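Local coordinates for protein leucyl-trna synthetase (Plasmodium falciparum, PDB 5FOC) that probably hydrolyses mischarged aminoacyl-tRNA, as the editing domain of the cytosolic enzyme that attaches leucine to its cognate tRNA, at residues T139-N144 / L238-M243; T9-F14 / T228-S233. The protein carries 2 engineered substitutions. All blocks are in the same frame, centred on the assembly; numbering follows the deposited sequence.

Both contacts are buried and belong to the same mixed beta sheet, in which strands 227-229 and 238-242 lie side by side and so join contact 2 to contact 1. Contact 1 is the more regular, a parallel pairing with apolar side chains on both faces and burial almost throughout. Contact 2 is a short antiparallel pairing near a strand end; it adds a bridging water and reaches toward the surface at Y229 and N231, although F14 and the isoleucines of strand 7-15 remain inside. The T228 hydroxyl ties them together, hydrogen-bonded to T139 OG1 and to L238 O, while I13 of contact 2 packs on T139.

Contact 1 of 2, residues T139-N144 / L238-M243; sequences TFINPN and LYILPM
M243 bends over the ring of F140, its methyl CE lying 3.5 Å above the ring plane and offset toward the rim at CD2 and CE2; CE comes 3.6 Å from F140 CE2. CG of M243 stands anti to the backbone N (chi1 176°), and the bend at chi3 (-106°) carries CE over the ring face. The sulfur SD approaches the F140 ring obliquely, a Met-aromatic contact at 4.3 Å from the centroid. L241 adds to this cluster: its carbonyl O meets the ring edge in plane, and its CB reaches F140 CD1 at 3.9 Å. C268 of helix 263-274 packs on both F140 and M243.

The backbones run parallel as neighbouring strands of the mixed sheet in the editing domain. They are joined by T139 N to Y239 O, L241 N to T139 O, I141 N to L241 O and M243 N to I141 O, the last 2.9 Å long.

On the other face of the sheet, I141 and I240 cross obliquely with their CG2 methyls 3.4 Å apart, tighter than ordinary van der Waals contact. P143 lies across P242 at about a right angle, CG against CB at 3.6 Å. Beyond the strand, N142 OD1 accepts the N144 N-H in an Asx turn, while N142 ND2 bonds to I246 O.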
ATOM      1  N   THR A 139      -1.830  -4.666   5.083  1.00 16.96           N
ATOM      2  CA  THR A 139      -1.086  -3.858   4.119  1.00 18.30           C
ATOM      3  C   THR A 139       0.386  -4.107   4.371  1.00 19.74           C
ATOM      4  O   THR A 139       0.883  -3.982   5.458  1.00 19.92           O
ATOM      5  CB  THR A 139      -1.439  -2.355   4.311  1.00 19.33           C
ATOM      6  OG1 THR A 139      -2.817  -2.152   3.999  1.00 18.95           O
ATOM      7  CG2 THR A 139      -0.515  -1.464   3.486  1.00 18.66           C
ATOM      8  N   PHE A 140       1.134  -4.485   3.338  1.00 19.46           N
ATOM      9  CA  PHE A 140       2.544  -4.727   3.503  1.00 18.86           C
ATOM     10  C   PHE A 140       3.420  -3.564   3.019  1.00 18.27           C
ATOM     11  O   PHE A 140       3.091  -2.885   2.012  1.00 20.50           O
ATOM     12  CB  PHE A 140       3.033  -5.946   2.715  1.00 19.20           C
ATOM     13  CG  PHE A 140       2.539  -7.276   3.174  1.00 19.61           C
ATOM     14  CD1 PHE A 140       2.791  -7.748   4.473  1.00 19.96           C
ATOM     15  CD2 PHE A 140       1.934  -8.146   2.257  1.00 19.65           C
ATOM     16  CE1 PHE A 140       2.395  -9.054   4.835  1.00 20.44           C
ATOM     17  CE2 PHE A 140       1.554  -9.415   2.611  1.00 19.98           C
ATOM     18  CZ  PHE A 140       1.761  -9.868   3.919  1.00 21.31           C
ATOM     19  N   ILE A 141       4.492  -3.351   3.772  1.00 17.64           N
ATOM     20  CA  ILE A 141       5.489  -2.313   3.511  1.00 20.08           C
ATOM     21  C   ILE A 141       6.869  -2.868   3.770  1.00 18.71           C
ATOM     22  O   ILE A 141       7.027  -3.831   4.514  1.00 20.95           O
ATOM     23  CB  ILE A 141       5.204  -1.056   4.370  1.00 20.77           C
ATOM     24  CG1 ILE A 141       5.860   0.181   3.824  1.00 22.73           C
ATOM     25  CG2 ILE A 141       5.604  -1.268   5.818  1.00 23.53           C
ATOM     26  CD1 ILE A 141       5.350   1.490   4.419  1.00 25.24           C
ATOM     27  N   ASN A 142       7.884  -2.334   3.073  1.00 19.34           N
ATOM     28  CA  ASN A 142       9.225  -2.779   3.362  1.00 20.15           C
ATOM     29  C   ASN A 142       9.763  -2.025   4.561  1.00 19.89           C
ATOM     30  O   ASN A 142       9.931  -0.831   4.461  1.00 23.38           O
ATOM     31  CB  ASN A 142      10.133  -2.613   2.137  1.00 23.02           C
ATOM     32  CG  ASN A 142      11.501  -3.237   2.325  1.00 24.53           C
ATOM     33  OD1 ASN A 142      12.087  -3.227   3.392  1.00 25.35           O
ATOM     34  ND2 ASN A 142      12.025  -3.796   1.245  1.00 23.47           N
ATOM     35  N   PRO A 143       9.989  -2.714   5.704  1.00 20.33           N
ATOM     36  CA  PRO A 143      10.327  -1.985   6.949  1.00 21.22           C
ATOM     37  C   PRO A 143      11.713  -1.307   6.920  1.00 22.32           C
ATOM     38  O   PRO A 143      11.965  -0.348   7.635  1.00 24.53           O
ATOM     39  CB  PRO A 143      10.284  -3.104   7.999  1.00 20.90           C
ATOM     40  CG  PRO A 143      10.659  -4.345   7.243  1.00 22.58           C
ATOM     41  CD  PRO A 143      10.006  -4.173   5.913  1.00 23.01           C
ATOM     42  N   ASN A 144      12.590  -1.764   6.024  1.00 23.80           N
ATOM     43  CA  ASN A 144      13.966  -1.329   5.981  1.00 25.50           C
ATOM     44  C   ASN A 144      14.243  -0.192   5.009  1.00 24.18           C
ATOM     45  O   ASN A 144      15.392   0.238   4.891  1.00 28.94           O
ATOM     46  CB  ASN A 144      14.828  -2.567   5.643  1.00 27.92           C
ATOM     47  CG  ASN A 144      14.799  -3.588   6.775  1.00 31.66           C
ATOM     48  OD1 ASN A 144      14.835  -3.208   7.927  1.00 34.25           O
ATOM     49  ND2 ASN A 144      14.716  -4.856   6.459  1.00 35.13           N
ATOM     50  N   LEU A 238      -6.924  -3.120   8.568  1.00 19.22           N
ATOM     51  CA  LEU A 238      -5.832  -3.685   7.811  1.00 18.55           C
ATOM     52  C   LEU A 238      -4.514  -3.147   8.317  1.00 19.91           C
ATOM     53  O   LEU A 238      -4.023  -2.079   7.881  1.00 22.30           O
ATOM     54  CB  LEU A 238      -6.033  -3.309   6.340  1.00 17.67           C
ATOM     55  CG  LEU A 238      -7.415  -3.486   5.767  1.00 19.30           C
ATOM     56  CD1 LEU A 238      -7.433  -3.112   4.250  1.00 19.85           C
ATOM     57  CD2 LEU A 238      -7.887  -4.893   5.932  1.00 24.32           C
ATOM     58  N   TYR A 239      -3.934  -3.849   9.265  1.00 20.43           N
ATOM     59  CA  TYR A 239      -2.743  -3.351   9.908  1.00 18.90           C
ATOM     60  C   TYR A 239      -1.612  -3.397   8.897  1.00 19.96           C
ATOM     61  O   TYR A 239      -1.561  -4.340   8.065  1.00 20.74           O
ATOM     62  CB  TYR A 239      -2.423  -4.154  11.160  1.00 19.44           C
ATOM     63  CG  TYR A 239      -3.579  -4.086  12.147  1.00 20.30           C
ATOM     64  CD1 TYR A 239      -3.940  -2.896  12.731  1.00 24.06           C
ATOM     65  CD2 TYR A 239      -4.341  -5.206  12.392  1.00 21.70           C
ATOM     66  CE1 TYR A 239      -5.039  -2.864  13.605  1.00 23.59           C
ATOM     67  CE2 TYR A 239      -5.418  -5.174  13.297  1.00 22.82           C
ATOM     68  CZ  TYR A 239      -5.759  -3.981  13.835  1.00 24.43           C
ATOM     69  OH  TYR A 239      -6.837  -3.966  14.731  1.00 33.89           O
ATOM     70  N   ILE A 240      -0.696  -2.460   9.068  1.00 19.20           N
ATOM     71  CA  ILE A 240       0.553  -2.475   8.264  1.00 18.76           C
ATOM     72  C   ILE A 240       1.499  -3.517   8.847  1.00 19.92           C
ATOM     73  O   ILE A 240       1.876  -3.440  10.030  1.00 21.42           O
ATOM     74  CB  ILE A 240       1.217  -1.118   8.153  1.00 18.49           C
ATOM     75  CG1 ILE A 240       0.296  -0.177   7.426  1.00 20.53           C
ATOM     76  CG2 ILE A 240       2.542  -1.227   7.379  1.00 18.03           C
ATOM     77  CD1 ILE A 240       0.739   1.251   7.263  1.00 20.25           C
ATOM     78  N   LEU A 241       1.980  -4.449   8.004  1.00 20.02           N
ATOM     79  CA  LEU A 241       2.911  -5.466   8.389  1.00 18.85           C
ATOM     80  C   LEU A 241       4.192  -5.412   7.544  1.00 20.07           C
ATOM     81  O   LEU A 241       4.111  -4.942   6.427  1.00 21.03           O
ATOM     82  CB  LEU A 241       2.298  -6.844   8.225  1.00 20.00           C
ATOM     83  CG  LEU A 241       1.056  -7.259   9.014  1.00 18.49           C
ATOM     84  CD1 LEU A 241       0.703  -8.689   8.673  1.00 23.23           C
ATOM     85  CD2 LEU A 241       1.345  -7.140  10.491  1.00 21.24           C
ATOM     86  N   PRO A 242       5.307  -5.865   8.089  1.00 18.34           N
ATOM     87  CA  PRO A 242       6.577  -5.808   7.346  1.00 19.35           C
ATOM     88  C   PRO A 242       6.781  -6.977   6.384  1.00 21.23           C
ATOM     89  O   PRO A 242       6.599  -8.117   6.740  1.00 22.30           O
ATOM     90  CB  PRO A 242       7.612  -5.828   8.446  1.00 22.35           C
ATOM     91  CG  PRO A 242       6.988  -6.692   9.496  1.00 22.31           C
ATOM     92  CD  PRO A 242       5.524  -6.321   9.483  1.00 21.49           C
ATOM     93  N   MET A 243       7.205  -6.636   5.148  1.00 20.02           N
ATOM     94  CA  MET A 243       7.548  -7.642   4.138  1.00 21.10           C
ATOM     95  C   MET A 243       8.851  -7.170   3.513  1.00 21.36           C
ATOM     96  O   MET A 243       8.863  -6.204   2.754  1.00 23.58           O
ATOM     97  CB  MET A 243       6.428  -7.778   3.139  1.00 19.83           C
ATOM     98  CG  MET A 243       6.715  -8.749   1.972  1.00 21.08           C
ATOM     99  SD  MET A 243       5.396  -8.798   0.727  1.00 26.19           S
ATOM    100  CE  MET A 243       4.603 -10.360   1.030  1.00 30.36           C
TER

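Contact 2 of 2, residues T9-F14 / T228-S233; sequences TLIKIF and TYTNIS
F14 and Y229 form an antiparallel hydrogen-bonded pair, with F14 N to Y229 O at 2.7 Å and Y229 N to F14 O at 2.8 Å, where strand 7-15 meets strand 227-229. Their side chains share one face of the sheet. The methylene CB of F14 sits over the Y229 ring, offset toward its rim and 3.5 Å from CZ, a CH-pi contact. With chi1 at 68°, CG of Y229 lies between the backbone N and the carbonyl carbon, and the ring that starts there runs beneath F14 CB. The two rings are near parallel, with planes 26° apart, but slid so far that they barely overlap. N231 crosses F14 at about a right angle, ND2 coming 3.6 Å from F14 CE2, while its hydrogen bond goes to D368 OD1.

Away from these rings, I13 CG2 presses on T228 CB at 3.4 Å, closer than usual van der Waals contact. The T230 methyl CG2 meets I11 CG2 at 3.7 Å and lies beside I13 CG1. I232 adds a looser apolar touch to I11.

T230 OG1 accepts from I232 N and S233 N, an ST turn and ST motif at the start of the 230-233 bend. One water bridges the widening backbones, donating to K12 O and accepting from N231 N. Direct pairing thus gives way to solvent-mediated bonding as the segments diverge, where methyl packing at I11 and a water at K12 O link the strand to the turn.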
ATOM      1  N   THR A   9      -2.510  -1.626 -10.721  1.00 22.22           N
ATOM      2  CA  THR A   9      -3.651  -0.905 -10.188  1.00 20.93           C
ATOM      3  C   THR A   9      -3.209  -0.437  -8.800  1.00 19.40           C
ATOM      4  O   THR A   9      -2.692  -1.220  -8.042  1.00 22.19           O
ATOM      5  CB  THR A   9      -4.913  -1.760 -10.083  1.00 20.97           C
ATOM      6  OG1 THR A   9      -5.242  -2.297 -11.350  1.00 23.76           O
ATOM      7  CG2 THR A   9      -6.084  -0.905  -9.611  1.00 24.23           C
ATOM      8  N   LEU A  10      -3.209   0.856  -8.620  1.00 20.88           N
ATOM      9  CA  LEU A  10      -2.980   1.448  -7.293  1.00 19.40           C
ATOM     10  C   LEU A  10      -4.313   1.615  -6.579  1.00 22.71           C
ATOM     11  O   LEU A  10      -5.271   2.132  -7.126  1.00 26.76           O
ATOM     12  CB  LEU A  10      -2.263   2.798  -7.390  1.00 21.46           C
ATOM     13  CG  LEU A  10      -1.003   2.858  -8.255  1.00 21.79           C
ATOM     14  CD1 LEU A  10      -0.376   4.232  -8.132  1.00 21.22           C
ATOM     15  CD2 LEU A  10      -0.042   1.742  -7.918  1.00 23.40           C
ATOM     16  N   ILE A  11      -4.349   1.131  -5.341  1.00 19.81           N
ATOM     17  CA  ILE A  11      -5.542   1.215  -4.492  1.00 20.78           C
ATOM     18  C   ILE A  11      -5.232   2.213  -3.391  1.00 17.85           C
ATOM     19  O   ILE A  11      -4.156   2.190  -2.819  1.00 20.57           O
ATOM     20  CB  ILE A  11      -5.894  -0.179  -3.945  1.00 20.82           C
ATOM     21  CG1 ILE A  11      -6.241  -1.129  -5.134  1.00 25.69           C
ATOM     22  CG2 ILE A  11      -7.064  -0.124  -2.962  1.00 22.67           C
ATOM     23  CD1 ILE A  11      -6.491  -2.565  -4.756  1.00 29.11           C
ATOM     24  N   LYS A  12      -6.229   3.086  -3.130  1.00 19.21           N
ATOM     25  CA  LYS A  12      -6.129   4.052  -2.021  1.00 18.17           C
ATOM     26  C   LYS A  12      -6.298   3.336  -0.697  1.00 17.20           C
ATOM     27  O   LYS A  12      -7.331   2.773  -0.453  1.00 20.47           O
ATOM     28  CB  LYS A  12      -7.142   5.150  -2.175  1.00 18.19           C
ATOM     29  CG  LYS A  12      -6.814   6.103  -3.316  1.00 19.82           C
ATOM     30  CD  LYS A  12      -7.938   7.036  -3.619  1.00 19.56           C
ATOM     31  CE  LYS A  12      -7.684   8.004  -4.747  1.00 23.18           C
ATOM     32  NZ  LYS A  12      -8.911   8.775  -4.987  1.00 26.58           N
ATOM     33  N   ILE A  13      -5.230   3.296   0.062  1.00 18.10           N
ATOM     34  CA  ILE A  13      -5.223   2.629   1.353  1.00 16.66           C
ATOM     35  C   ILE A  13      -5.199   3.749   2.418  1.00 16.68           C
ATOM     36  O   ILE A  13      -4.185   4.331   2.711  1.00 20.52           O
ATOM     37  CB  ILE A  13      -4.040   1.630   1.503  1.00 16.76           C
ATOM     38  CG1 ILE A  13      -4.165   0.481   0.503  1.00 17.75           C
ATOM     39  CG2 ILE A  13      -3.978   1.046   2.899  1.00 18.67           C
ATOM     40  CD1 ILE A  13      -2.976  -0.461   0.494  1.00 20.61           C
ATOM     41  N   PHE A  14      -6.372   3.986   3.013  1.00 19.04           N
ATOM     42  CA  PHE A  14      -6.529   5.116   3.910  1.00 18.32           C
ATOM     43  C   PHE A  14      -6.041   4.706   5.306  1.00 18.89           C
ATOM     44  O   PHE A  14      -6.161   3.547   5.708  1.00 19.79           O
ATOM     45  CB  PHE A  14      -8.028   5.452   4.031  1.00 19.14           C
ATOM     46  CG  PHE A  14      -8.651   5.934   2.737  1.00 19.71           C
ATOM     47  CD1 PHE A  14      -8.566   7.262   2.358  1.00 23.72           C
ATOM     48  CD2 PHE A  14      -9.304   5.050   1.907  1.00 21.29           C
ATOM     49  CE1 PHE A  14      -9.101   7.679   1.146  1.00 24.92           C
ATOM     50  CE2 PHE A  14      -9.854   5.469   0.694  1.00 22.83           C
ATOM     51  CZ  PHE A  14      -9.737   6.775   0.309  1.00 22.70           C
ATOM     52  N   THR A 228      -5.013   0.543   8.627  1.00 19.26           N
ATOM     53  CA  THR A 228      -5.465   1.093   7.331  1.00 18.53           C
ATOM     54  C   THR A 228      -6.767   0.428   6.850  1.00 18.99           C
ATOM     55  O   THR A 228      -7.186  -0.622   7.370  1.00 19.99           O
ATOM     56  CB  THR A 228      -4.353   0.980   6.241  1.00 19.38           C
ATOM     57  OG1 THR A 228      -4.160  -0.389   5.957  1.00 19.67           O
ATOM     58  CG2 THR A 228      -3.050   1.643   6.722  1.00 20.59           C
ATOM     59  N   TYR A 229      -7.376   1.015   5.813  1.00 18.37           N
ATOM     60  CA  TYR A 229      -8.523   0.394   5.186  1.00 18.18           C
ATOM     61  C   TYR A 229      -8.613   0.895   3.736  1.00 18.58           C
ATOM     62  O   TYR A 229      -8.028   1.918   3.401  1.00 19.79           O
ATOM     63  CB  TYR A 229      -9.834   0.638   6.006  1.00 19.48           C
ATOM     64  CG  TYR A 229     -10.254   2.063   5.982  1.00 20.38           C
ATOM     65  CD1 TYR A 229      -9.636   2.999   6.799  1.00 20.83           C
ATOM     66  CD2 TYR A 229     -11.221   2.508   5.078  1.00 22.39           C
ATOM     67  CE1 TYR A 229      -9.996   4.340   6.758  1.00 21.39           C
ATOM     68  CE2 TYR A 229     -11.552   3.855   4.991  1.00 22.31           C
ATOM     69  CZ  TYR A 229     -10.958   4.768   5.856  1.00 25.24           C
ATOM     70  OH  TYR A 229     -11.327   6.108   5.776  1.00 29.59           O
ATOM     71  N   THR A 230      -9.398   0.176   2.950  1.00 19.44           N
ATOM     72  CA  THR A 230      -9.771   0.651   1.600  1.00 18.88           C
ATOM     73  C   THR A 230     -11.288   0.704   1.496  1.00 19.34           C
ATOM     74  O   THR A 230     -11.995   0.183   2.420  1.00 21.17           O
ATOM     75  CB  THR A 230      -9.272  -0.313   0.486  1.00 19.67           C
ATOM     76  OG1 THR A 230     -10.103  -1.468   0.440  1.00 20.36           O
ATOM     77  CG2 THR A 230      -7.793  -0.668   0.661  1.00 19.88           C
ATOM     78  N   ASN A 231     -11.845   1.278   0.442  1.00 20.68           N
ATOM     79  CA  ASN A 231     -13.297   1.260   0.252  1.00 25.93           C
ATOM     80  C   ASN A 231     -13.807  -0.008  -0.440  1.00 23.76           C
ATOM     81  O   ASN A 231     -14.995  -0.111  -0.769  1.00 29.09           O
ATOM     82  CB  ASN A 231     -13.760   2.520  -0.488  1.00 26.79           C
ATOM     83  CG  ASN A 231     -13.612   3.766   0.361  1.00 27.08           C
ATOM     84  OD1 ASN A 231     -13.875   3.748   1.581  1.00 33.17           O
ATOM     85  ND2 ASN A 231     -13.233   4.856  -0.255  1.00 33.76           N
ATOM     86  N   ILE A 232     -12.907  -0.973  -0.644  1.00 20.93           N
ATOM     87  CA  ILE A 232     -13.236  -2.232  -1.249  1.00 20.37           C
ATOM     88  C   ILE A 232     -13.173  -3.398  -0.269  1.00 20.76           C
ATOM     89  O   ILE A 232     -13.846  -4.406  -0.473  1.00 24.28           O
ATOM     90  CB  ILE A 232     -12.275  -2.515  -2.466  1.00 22.77           C
ATOM     91  CG1 ILE A 232     -12.182  -1.283  -3.337  1.00 29.93           C
ATOM     92  CG2 ILE A 232     -12.754  -3.723  -3.259  1.00 26.43           C
ATOM     93  CD1 ILE A 232     -10.990  -1.292  -4.273  1.00 31.35           C
ATOM     94  N   SER A 233     -12.351  -3.295   0.768  1.00 20.07           N
ATOM     95  CA  SER A 233     -12.060  -4.424   1.639  1.00 19.45           C
ATOM     96  C   SER A 233     -13.273  -4.783   2.525  1.00 19.30           C
ATOM     97  O   SER A 233     -13.989  -3.876   2.992  1.00 23.32           O
ATOM     98  CB  SER A 233     -10.843  -4.116   2.505  1.00 20.70           C
ATOM     99  OG  SER A 233     -11.016  -2.967   3.334  1.00 20.17           O
TER
HETATM  100  O   HOH W   1     -10.075   2.594  -1.342  1.00 25.36           O